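Local coordinates for variant surface glycoprotein MITat 1.13 (Trypanosoma brucei, PDB 6Z8H) that probably forms the parasite's dense surface coat, which helps it evade the host immune response through switching among antigenically distinct variants, at residues L41-L45 and A112-E117; C98-L102 and T278-S282; A189-T193 and D255-S259. All blocks are in the same frame, centred on the assembly; numbering follows the deposited sequence.

Contact 1 of 3, residues L41-L45 and A112-E117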
loop_
_atom_site.group_PDB
_atom_site.type_symbol
_atom_site.label_atom_id
_atom_site.label_comp_id
_atom_site.label_asym_id
_atom_site.label_seq_id
_atom_site.Cartn_x
_atom_site.Cartn_y
_atom_site.Cartn_z
ATOM N N LEU A 41 3.336 -6.272 -14.495
ATOM C CA LEU A 41 3.634 -5.146 -13.616
ATOM C C LEU A 41 3.306 -5.474 -12.159
ATOM O O LEU A 41 4.065 -5.115 -11.232
ATOM C CB LEU A 41 2.859 -3.916 -14.077
ATOM C CG LEU A 41 3.268 -2.566 -13.480
ATOM C CD1 LEU A 41 4.776 -2.326 -13.672
ATOM C CD2 LEU A 41 2.439 -1.409 -14.040
ATOM N N LEU A 42 2.206 -6.198 -11.930
ATOM C CA LEU A 42 1.869 -6.625 -10.579
ATOM C C LEU A 42 2.824 -7.706 -10.089
ATOM O O LEU A 42 3.138 -7.755 -8.895
ATOM C CB LEU A 42 0.436 -7.139 -10.535
ATOM C CG LEU A 42 -0.649 -6.094 -10.672
ATOM C CD1 LEU A 42 -2.017 -6.761 -10.804
ATOM C CD2 LEU A 42 -0.676 -5.161 -9.474
ATOM N N LYS A 43 3.327 -8.563 -10.983
ATOM C CA LYS A 43 4.345 -9.536 -10.587
ATOM C C LYS A 43 5.654 -8.854 -10.214
ATOM O O LYS A 43 6.334 -9.275 -9.270
ATOM C CB LYS A 43 4.576 -10.537 -11.725
ATOM C CG LYS A 43 3.629 -11.731 -11.688
ATOM C CD LYS A 43 3.850 -12.698 -12.846
ATOM C CE LYS A 43 2.560 -13.451 -13.137
ATOM N NZ LYS A 43 2.766 -14.767 -13.825
ATOM N N ARG A 44 6.037 -7.807 -10.944
ATOM C CA ARG A 44 7.223 -7.044 -10.583
ATOM C C ARG A 44 7.029 -6.323 -9.253
ATOM O O ARG A 44 7.942 -6.284 -8.409
ATOM C CB ARG A 44 7.552 -6.051 -11.679
ATOM C CG ARG A 44 7.977 -6.685 -12.995
ATOM C CD ARG A 44 8.240 -5.603 -14.005
ATOM N NE ARG A 44 9.373 -4.764 -13.621
ATOM C CZ ARG A 44 9.541 -3.509 -14.029
ATOM N NH1 ARG A 44 8.642 -2.932 -14.828
ATOM N NH2 ARG A 44 10.603 -2.815 -13.663
ATOM N N LEU A 45 5.852 -5.752 -9.034
ATOM C CA LEU A 45 5.570 -5.136 -7.744
ATOM C C LEU A 45 5.718 -6.150 -6.618
ATOM O O LEU A 45 6.274 -5.838 -5.547
ATOM C CB LEU A 45 4.152 -4.593 -7.733
ATOM C CG LEU A 45 3.714 -3.934 -6.415
ATOM C CD1 LEU A 45 4.634 -2.765 -6.071
ATOM C CD2 LEU A 45 2.288 -3.481 -6.482
ATOM N N ALA A 112 5.477 3.089 -4.901
ATOM C CA ALA A 112 5.403 2.137 -6.006
ATOM C C ALA A 112 4.054 1.424 -6.030
ATOM O O ALA A 112 3.460 1.237 -7.102
ATOM C CB ALA A 112 6.545 1.136 -5.896
ATOM N N ILE A 113 3.538 1.033 -4.872
ATOM C CA ILE A 113 2.226 0.398 -4.822
ATOM C C ILE A 113 1.173 1.317 -5.429
ATOM O O ILE A 113 0.353 0.907 -6.269
ATOM C CB ILE A 113 1.837 0.036 -3.380
ATOM C CG1 ILE A 113 2.725 -1.100 -2.860
ATOM C CG2 ILE A 113 0.337 -0.289 -3.319
ATOM C CD1 ILE A 113 2.620 -1.289 -1.347
ATOM N N SER A 114 1.185 2.589 -5.036
ATOM C CA SER A 114 0.129 3.474 -5.513
ATOM C C SER A 114 0.247 3.710 -7.010
ATOM O O SER A 114 -0.766 3.742 -7.716
ATOM C CB SER A 114 0.157 4.795 -4.769
ATOM O OG SER A 114 1.248 5.590 -5.147
ATOM N N LYS A 115 1.467 3.867 -7.522
ATOM C CA LYS A 115 1.653 4.164 -8.941
ATOM C C LYS A 115 1.395 2.943 -9.816
ATOM O O LYS A 115 0.768 3.057 -10.876
ATOM C CB LYS A 115 3.047 4.761 -9.124
ATOM C CG LYS A 115 3.136 6.194 -8.628
ATOM C CD LYS A 115 4.560 6.685 -8.513
ATOM C CE LYS A 115 4.625 8.162 -8.158
ATOM N NZ LYS A 115 5.958 8.726 -8.493
ATOM N N ILE A 116 1.794 1.757 -9.373
ATOM C CA ILE A 116 1.532 0.537 -10.132
ATOM C C ILE A 116 0.048 0.208 -10.139
ATOM O O ILE A 116 -0.485 -0.202 -11.174
ATOM C CB ILE A 116 2.377 -0.635 -9.595
ATOM C CG1 ILE A 116 3.815 -0.557 -10.103
ATOM C CG2 ILE A 116 1.714 -1.961 -9.941
ATOM C CD1 ILE A 116 4.724 -1.591 -9.536
ATOM N N GLU A 117 -0.639 0.349 -9.004
ATOM C CA GLU A 117 -2.064 0.032 -8.958
ATOM C C GLU A 117 -2.888 1.015 -9.797
ATOM O O GLU A 117 -3.846 0.602 -10.460
ATOM C CB GLU A 117 -2.557 -0.026 -7.505
ATOM C CG GLU A 117 -2.000 -1.224 -6.726
ATOM C CD GLU A 117 -2.592 -2.576 -7.160
ATOM O OE1 GLU A 117 -3.313 -2.641 -8.181
ATOM O OE2 GLU A 117 -2.306 -3.568 -6.444
#

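Contact 2 of 3, residues C98-L102 and T278-S282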
loop_
_atom_site.group_PDB
_atom_site.type_symbol
_atom_site.label_atom_id
_atom_site.label_comp_id
_atom_site.label_asym_id
_atom_site.label_seq_id
_atom_site.Cartn_x
_atom_site.Cartn_y
_atom_site.Cartn_z
ATOM N N CYS A 98 17.747 -3.082 11.239
ATOM C CA CYS A 98 16.541 -3.663 10.652
ATOM C C CYS A 98 15.422 -2.633 10.589
ATOM O O CYS A 98 14.795 -2.429 9.539
ATOM C CB CYS A 98 16.156 -4.868 11.518
ATOM S SG CYS A 98 14.439 -5.370 11.348
ATOM N N ARG A 99 15.174 -1.952 11.699
ATOM C CA ARG A 99 14.100 -0.975 11.742
ATOM C C ARG A 99 14.396 0.220 10.856
ATOM O O ARG A 99 13.493 0.716 10.175
ATOM C CB ARG A 99 13.901 -0.525 13.186
ATOM C CG ARG A 99 13.265 -1.549 14.036
ATOM C CD ARG A 99 13.329 -1.118 15.487
ATOM N NE ARG A 99 12.538 -2.028 16.286
ATOM C CZ ARG A 99 12.528 -2.023 17.625
ATOM N NH1 ARG A 99 13.309 -1.176 18.308
ATOM N NH2 ARG A 99 11.779 -2.897 18.292
ATOM N N ARG A 100 15.644 0.664 10.790
ATOM C CA ARG A 100 15.968 1.825 9.965
ATOM C C ARG A 100 15.853 1.497 8.488
ATOM O O ARG A 100 15.388 2.325 7.699
ATOM C CB ARG A 100 17.372 2.326 10.283
ATOM C CG ARG A 100 17.408 2.960 11.640
ATOM C CD ARG A 100 18.754 3.596 12.018
ATOM N NE ARG A 100 18.683 4.258 13.316
ATOM C CZ ARG A 100 18.422 5.549 13.500
ATOM N NH1 ARG A 100 18.204 6.337 12.455
ATOM N NH2 ARG A 100 18.380 6.045 14.733
ATOM N N GLU A 101 16.249 0.284 8.112
ATOM C CA GLU A 101 16.093 -0.146 6.733
ATOM C C GLU A 101 14.624 -0.160 6.337
ATOM O O GLU A 101 14.271 0.216 5.209
ATOM C CB GLU A 101 16.725 -1.526 6.566
ATOM C CG GLU A 101 18.258 -1.468 6.479
ATOM C CD GLU A 101 18.929 -2.838 6.340
ATOM O OE1 GLU A 101 18.255 -3.890 6.492
ATOM O OE2 GLU A 101 20.152 -2.848 6.104
ATOM N N LEU A 102 13.764 -0.676 7.214
ATOM C CA LEU A 102 12.333 -0.666 6.935
ATOM C C LEU A 102 11.796 0.749 6.817
ATOM O O LEU A 102 11.011 1.030 5.912
ATOM C CB LEU A 102 11.577 -1.493 7.967
ATOM C CG LEU A 102 11.699 -2.999 7.853
ATOM C CD1 LEU A 102 11.240 -3.738 9.056
ATOM C CD2 LEU A 102 10.896 -3.449 6.609
ATOM N N THR A 278 15.423 -5.128 -0.078
ATOM C CA THR A 278 15.404 -6.270 0.838
ATOM C C THR A 278 15.718 -5.784 2.243
ATOM O O THR A 278 16.747 -6.151 2.828
ATOM C CB THR A 278 16.404 -7.359 0.424
ATOM O OG1 THR A 278 17.736 -6.820 0.289
ATOM C CG2 THR A 278 16.020 -8.039 -0.902
ATOM N N PRO A 279 14.852 -4.958 2.811
ATOM C CA PRO A 279 15.108 -4.421 4.157
ATOM C C PRO A 279 14.961 -5.473 5.236
ATOM O O PRO A 279 14.184 -6.413 5.148
ATOM C CB PRO A 279 14.027 -3.348 4.321
ATOM C CG PRO A 279 12.885 -3.862 3.455
ATOM C CD PRO A 279 13.560 -4.516 2.250
ATOM N N CYS A 280 15.728 -5.283 6.315
ATOM C CA CYS A 280 15.629 -6.118 7.515
ATOM C C CYS A 280 15.777 -7.602 7.179
ATOM O O CYS A 280 14.957 -8.437 7.571
ATOM C CB CYS A 280 14.330 -5.884 8.285
ATOM S SG CYS A 280 14.452 -6.788 9.910
ATOM N N SER A 281 16.831 -7.935 6.429
ATOM C CA SER A 281 17.049 -9.335 6.086
ATOM C C SER A 281 17.813 -10.105 7.161
ATOM O O SER A 281 17.858 -11.338 7.089
ATOM C CB SER A 281 17.804 -9.473 4.759
ATOM O OG SER A 281 19.111 -8.949 4.807
ATOM N N SER A 282 18.400 -9.432 8.164
ATOM C CA SER A 282 19.247 -10.088 9.150
ATOM C C SER A 282 18.425 -10.423 10.387
ATOM O O SER A 282 17.536 -9.657 10.777
ATOM C CB SER A 282 20.395 -9.164 9.546
ATOM O OG SER A 282 21.253 -8.934 8.448
HETATM O O HOH W 1 18.665 -6.103 4.761
HETATM O O HOH W 2 18.831 -6.385 8.332
#

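Contact 3 of 3, residues A189-T193 and D255-S259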
loop_
_atom_site.group_PDB
_atom_site.type_symbol
_atom_site.label_atom_id
_atom_site.label_comp_id
_atom_site.label_asym_id
_atom_site.label_seq_id
_atom_site.Cartn_x
_atom_site.Cartn_y
_atom_site.Cartn_z
ATOM N N ALA A 189 4.216 -1.457 -21.679
ATOM C CA ALA A 189 3.781 -0.943 -22.973
ATOM C C ALA A 189 2.533 -0.081 -22.830
ATOM O O ALA A 189 1.670 -0.333 -21.989
ATOM C CB ALA A 189 3.512 -2.090 -23.955
ATOM N N LYS A 190 2.418 0.916 -23.710
ATOM C CA LYS A 190 1.269 1.811 -23.688
ATOM C C LYS A 190 0.067 1.193 -24.391
ATOM O O LYS A 190 -1.074 1.471 -24.014
ATOM C CB LYS A 190 1.644 3.125 -24.370
ATOM C CG LYS A 190 1.944 4.284 -23.437
ATOM C CD LYS A 190 2.289 5.527 -24.252
ATOM C CE LYS A 190 1.919 6.793 -23.513
ATOM N NZ LYS A 190 2.645 7.990 -24.032
ATOM N N LEU A 191 0.324 0.322 -25.360
ATOM C CA LEU A 191 -0.692 -0.427 -26.105
ATOM C C LEU A 191 -1.591 0.376 -27.061
ATOM O O LEU A 191 -1.659 0.059 -28.249
ATOM C CB LEU A 191 -1.571 -1.280 -25.183
ATOM C CG LEU A 191 -0.778 -2.176 -24.214
ATOM C CD1 LEU A 191 -1.757 -2.848 -23.279
ATOM C CD2 LEU A 191 0.042 -3.219 -24.950
ATOM N N ILE A 192 -2.311 1.379 -26.574
ATOM C CA ILE A 192 -3.231 2.168 -27.394
ATOM C C ILE A 192 -2.765 3.616 -27.365
ATOM O O ILE A 192 -2.632 4.214 -26.278
ATOM C CB ILE A 192 -4.688 2.034 -26.912
ATOM C CG1 ILE A 192 -5.169 0.587 -27.066
ATOM C CG2 ILE A 192 -5.566 3.017 -27.653
ATOM C CD1 ILE A 192 -6.569 0.327 -26.503
ATOM N N THR A 193 -2.451 4.151 -28.546
ATOM C CA THR A 193 -2.181 5.566 -28.737
ATOM C C THR A 193 -3.126 6.263 -29.718
ATOM O O THR A 193 -3.155 7.499 -29.747
ATOM C CB THR A 193 -0.744 5.762 -29.243
ATOM O OG1 THR A 193 -0.519 4.956 -30.405
ATOM C CG2 THR A 193 0.230 5.335 -28.211
ATOM N N ASP A 255 -4.338 8.491 -26.331
ATOM C CA ASP A 255 -3.277 8.110 -25.361
ATOM C C ASP A 255 -3.898 7.954 -23.964
ATOM O O ASP A 255 -3.942 8.945 -23.253
ATOM C CB ASP A 255 -2.174 9.144 -25.367
ATOM C CG ASP A 255 -1.032 8.744 -24.471
ATOM O OD1 ASP A 255 -1.124 7.685 -23.897
ATOM O OD2 ASP A 255 -0.036 9.393 -24.510
ATOM N N PHE A 256 -4.338 6.757 -23.622
ATOM C CA PHE A 256 -5.019 6.533 -22.350
ATOM C C PHE A 256 -4.051 6.531 -21.176
ATOM O O PHE A 256 -4.314 7.156 -20.144
ATOM C CB PHE A 256 -5.769 5.211 -22.393
ATOM C CG PHE A 256 -7.047 5.271 -23.205
ATOM C CD1 PHE A 256 -8.203 5.727 -22.611
ATOM C CD2 PHE A 256 -7.095 4.880 -24.556
ATOM C CE1 PHE A 256 -9.395 5.812 -23.341
ATOM C CE2 PHE A 256 -8.291 4.934 -25.269
ATOM C CZ PHE A 256 -9.434 5.409 -24.657
ATOM N N LEU A 257 -2.927 5.835 -21.316
ATOM C CA LEU A 257 -2.024 5.664 -20.178
ATOM C C LEU A 257 -1.182 6.901 -19.912
ATOM O O LEU A 257 -0.756 7.127 -18.767
ATOM C CB LEU A 257 -1.085 4.483 -20.412
ATOM C CG LEU A 257 -1.412 3.144 -19.738
ATOM C CD1 LEU A 257 -0.497 2.038 -20.252
ATOM C CD2 LEU A 257 -1.330 3.284 -18.259
ATOM N N GLY A 258 -0.889 7.686 -20.935
ATOM C CA GLY A 258 0.028 8.793 -20.742
ATOM C C GLY A 258 1.331 8.283 -20.172
ATOM O O GLY A 258 1.913 7.318 -20.665
ATOM N N SER A 259 1.784 8.929 -19.111
ATOM C CA SER A 259 3.025 8.552 -18.456
ATOM C C SER A 259 2.800 7.663 -17.238
ATOM O O SER A 259 3.732 7.473 -16.453
ATOM C CB SER A 259 3.820 9.806 -18.105
ATOM O OG SER A 259 3.185 10.601 -17.126
HETATM O O HOH W 3 -2.551 4.165 -23.623
#

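Contact 1 of 3, residues L41-L45 and A112-E117
Leu45 N donates to Leu41 O at 2.9 Å, the helix bond that sets these two leucines one turn apart with both side chains turned to Ile116 of the opposite helix. No hydrogen bond crosses between 41-45 and 112-117; the contact is made of branched aliphatic chains. Ile116 wedges between the leucines. Its CD1 tip lies 3.5 Å from Leu45 CB, close to the backbone of that residue, while its CG2 branch meets Leu45 CD2 at 3.8 Å, the two side chains running alongside one another and pointing opposite ways. The same CG2 reaches Leu41 CG at 3.9 Å, and Leu41 CD1 lies alongside CG1, so each branch of the isoleucine is engaged by at least one leucine. Leu45 can reach this far because CG stands opposite its backbone nitrogen (chi1 179°), sending both methyls across the gap. Its CD1 goes beyond Ile116 to touch Ile113 CG1 at 4.1 Å, at about a right angle, with Ala112 nearby. At one margin Leu42 CD2 rests against the carboxylate of Glu117, 3.8 Å from OE2; a bend at chi2 (-71°) folds the acid back toward the leucine. The axes of the two short helical segments run antiparallel at 172° and come within 10.3 Å, a spacing that leucine and isoleucine side chains fill. Helix 260-273 adds Ala264 and Leu268 against Ile116, and Ile113 meets Ile113 of the second subunit. Arg44, turned aside, forms a salt bridge with Glu182 and a hydrogen bond with His265. Cohesion between the helices here therefore rests on dispersion and hydrophobic burial, with Glu117 contributing through van der Waals contact at the partly exposed margin, as suits the long antiparallel helical hairpin of a variant surface glycoprotein.

Contact 2 of 3, residues C98-L102 and T278-S282
Leu102 and the Cys98-Cys280 disulfide form the apolar centre where helix 78-129 meets the loop 278-282. The sulfurs Cys98 SG and Cys280 SG are joined at 2.0 Å with a bridge torsion of -86°, near the right angle preferred about the S-S bond. On the loop side SG stands opposite the backbone nitrogen of Cys280 (chi1 -171°), which sends it toward Cys98, while the backbone places CB, directed at the helix, against the leucine. Leu102 forks around this corner: CD1 packs on Cys280 CB at 3.8 Å, and CD2 meets Pro279 CG, also at 3.8 Å, the leucine and the proline ring crossing at about a right angle. Pro279 CB also lies against the backbone carbonyl of Glu101, 3.7 Å from its O. Farther out the chemistry turns polar and gathers on one carboxylate oxygen. Glu101, with its chain extended beyond CG, brings OE1 to the amide Cys280 N at 2.9 Å, a bond of 151° that uses the anti lone pair. The same OE1 also accepts from two waters. One, 2.8 Å from OE1, donates to Thr278 O as well and accepts from Ser281 N; the second donates to OE1 and accepts from Ser282 N, 3.1 Å from that nitrogen. A single acid oxygen thus ties down, directly or through water, the amides of three successive loop residues. Helix 34-75 flanks the site: Tyr52 and Glu59 touch Leu102, and Arg99 ties the two helices by a salt bridge with Glu59 and a hydrogen bond with Ser63. The loop between helices 260-273 and 287-291 is fastened to both: to helix 78-129 by the disulfide and Glu101, to helix 34-75 by Asn58 and Asn62, which bond to Cys280 O and Ser282 O.

Contact 3 of 3, residues A189-T193 and D255-S259
Ile192 and Phe256 meet in the tight apolar part of this loop pairing, Ile192 CG2 approaching the ring at its edge, in plane, 3.9 Å from Phe256 CD2. Leu257 CD1 packs against the carbonyls of Ala189 and Lys190, 3.7 Å from Ala189 O. Between them a water bridges the two backbones: it donates to Ile192 O at 2.7 Å and to Lys190 O, and accepts from Leu257 N at 2.9 Å. Helix 78-129 backs this side, with Leu126 on Ile192 and Tyr123 on Leu257, and Ile160 of the second subunit packs on Phe256. The more solvent-exposed edge depends instead on charge. Extended beyond CG, Lys190 reaches over to Asp255, where NZ forms a salt bridge with OD2 at 3.1 Å, on the syn side and 19° out of the carboxylate plane. The other oxygen, OD1, takes Gly258 N at 3.0 Å from above that plane, so both oxygens of the acid are engaged and its rotation is restrained. The bond from an aspartate to the amide three residues on is an Asx motif, here shaping the link between strand 247-253 and helix 260-273.

In the fold
The three contacts follow the long axis of the subunit. Contact 1 joins helices 34-75 and 78-129; contact 2, whose centre is about 21 Å from that of contact 1, fastens a distant loop to helix 78-129. The centre of contact 3 lies about 17 Å from that of contact 1 and about 36 Å from that of contact 2, where the bundle meets the five-stranded antiparallel sheet, its loops leading into strand 194-202 and out of strand 247-253. Along the chain, contacts 1 and 2 interlock, contact 3 opens after contact 1 has closed, and contact 2 encloses contact 3. Helix 260-273 starts just after contact 3, flanks contact 1 and ends before contact 2, tying sheet, hairpin and disulfide together.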